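Putative Xylose isomerase (PDB 3QXB) binds iron and manganese ions in a TIM barrel of the xylose isomerase-like family and is probably an isomerase. Local coordinates at residues Ala40-Arg44 and Lys81-Thr85. Sequence-based numbering, arbitrary orientation.
Sequences AGLVR and KAGLT
Leu84 and Ala82 pack against Ala40, Val43 and Arg44 on the outer layer of a TIM barrel. Helix 36-46 here meets the turn that leads from the end of helix 65-81 into strand 85-90. That turn is a Schellman motif, with Gly83 at positive phi (82°) as the first residue to leave the helix.

Apolar contacts make the buried part. The methyls of Ala40 and Ala82 touch, CB to CB at 3.8 Å, where the CA atoms of the two segments are nearest. Leu84 lies against helix 36-46 beside Val43 and Arg44, its two methyls spread apart. Its CD1 lies 3.9 Å from CG1 of Val43. Its CD2 reaches the start of the Arg44 side chain, 4.0 Å from CB. The Val43 and Leu84 side chains slant across each other. CG1 of Val43 lies anti to the backbone N (chi1 168°), which turns this methyl to Leu84. Phe79 of helix 65-81 also touches Ala40 and Leu84. An alanine in place of Leu84 would probably open a gap beside Val43 and take the apolar cover from the base of Arg44.

Arg44 makes van der Waals contact with Ala82, not a hydrogen bond. Its chain extends through chi1 and chi2, then bends at chi3 (64°), and passes along the exposed border over Ala82. CD lies 3.2 Å from the carbonyl O of Ala82. That oxygen is also at the edge of the guanidinium, in its plane. NH1 sits 3.6 Å from CB of Ala82, while CA of the same residue approaches the group obliquely.

Within the helix, the carbonyl O of Ala40 accepts the backbone hydrogen bond from Arg44 N at 3.1 Å, and CD1 of Leu84 packs 3.4 Å from that same Ala40 O.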
loop_
_atom_site.group_PDB
_atom_site.type_symbol
_atom_site.label_atom_id
_atom_site.label_comp_id
_atom_site.label_asym_id
_atom_site.label_seq_id
_atom_site.Cartn_x
_atom_site.Cartn_y
_atom_site.Cartn_z
ATOM N N ALA A 40 6.711 -20.793 5.015
ATOM C CA ALA A 40 7.759 -21.264 5.942
ATOM C C ALA A 40 8.805 -22.118 5.231
ATOM O O ALA A 40 9.979 -21.970 5.473
ATOM C CB ALA A 40 7.132 -22.036 7.120
ATOM N N GLY A 41 8.379 -23.008 4.353
ATOM C CA GLY A 41 9.300 -23.885 3.630
ATOM C C GLY A 41 10.138 -23.133 2.602
ATOM O O GLY A 41 11.295 -23.421 2.396
ATOM N N LEU A 42 9.537 -22.157 1.964
ATOM C CA LEU A 42 10.218 -21.256 1.054
ATOM C C LEU A 42 11.334 -20.461 1.749
ATOM O O LEU A 42 12.412 -20.330 1.207
ATOM C CB LEU A 42 9.201 -20.293 0.474
ATOM C CG LEU A 42 9.605 -19.394 -0.684
ATOM C CD1 LEU A 42 8.354 -18.843 -1.336
ATOM C CD2 LEU A 42 10.512 -18.276 -0.268
ATOM N N VAL A 43 11.073 -19.911 2.932
ATOM C CA VAL A 43 12.108 -19.169 3.628
ATOM C C VAL A 43 13.217 -20.138 4.076
ATOM O O VAL A 43 14.416 -19.824 3.984
ATOM C CB VAL A 43 11.537 -18.402 4.812
ATOM C CG1 VAL A 43 12.659 -17.866 5.698
ATOM C CG2 VAL A 43 10.608 -17.259 4.297
ATOM N N ARG A 44 12.822 -21.309 4.554
ATOM C CA ARG A 44 13.808 -22.276 5.064
ATOM C C ARG A 44 14.630 -22.944 3.977
ATOM O O ARG A 44 15.832 -23.137 4.145
ATOM C CB ARG A 44 13.131 -23.410 5.841
ATOM C CG ARG A 44 14.140 -24.376 6.498
ATOM C CD ARG A 44 13.439 -25.570 7.140
ATOM N NE ARG A 44 12.783 -26.349 6.107
ATOM C CZ ARG A 44 11.688 -27.093 6.266
ATOM N NH1 ARG A 44 11.078 -27.194 7.448
ATOM N NH2 ARG A 44 11.198 -27.744 5.218
ATOM N N LYS A 81 7.477 -24.451 13.515
ATOM C CA LYS A 81 7.646 -25.867 13.117
ATOM C C LYS A 81 8.739 -26.047 12.055
ATOM O O LYS A 81 9.438 -27.040 12.071
ATOM C CB LYS A 81 6.309 -26.488 12.647
ATOM C CG LYS A 81 5.310 -26.800 13.792
ATOM C CD LYS A 81 3.963 -27.354 13.220
ATOM N N ALA A 82 8.933 -25.068 11.177
ATOM C CA ALA A 82 9.981 -25.136 10.178
ATOM C C ALA A 82 11.348 -24.778 10.764
ATOM O O ALA A 82 12.337 -24.784 10.050
ATOM C CB ALA A 82 9.663 -24.223 9.009
ATOM N N GLY A 83 11.400 -24.438 12.044
ATOM C CA GLY A 83 12.654 -24.056 12.718
ATOM C C GLY A 83 13.073 -22.607 12.496
ATOM O O GLY A 83 14.252 -22.259 12.683
ATOM N N LEU A 84 12.133 -21.762 12.115
ATOM C CA LEU A 84 12.407 -20.338 11.867
ATOM C C LEU A 84 11.968 -19.504 13.071
ATOM O O LEU A 84 11.059 -19.872 13.811
ATOM C CB LEU A 84 11.692 -19.876 10.590
ATOM C CG LEU A 84 11.939 -20.777 9.357
ATOM C CD1 LEU A 84 11.026 -20.382 8.251
ATOM C CD2 LEU A 84 13.419 -20.807 8.882
ATOM N N THR A 85 12.601 -18.362 13.251
ATOM C CA THR A 85 12.291 -17.466 14.345
ATOM C C THR A 85 11.744 -16.183 13.795
ATOM O O THR A 85 12.476 -15.418 13.184
ATOM C CB THR A 85 13.557 -17.138 15.165
ATOM O OG1 THR A 85 14.116 -18.360 15.660
ATOM C CG2 THR A 85 13.265 -16.190 16.331
#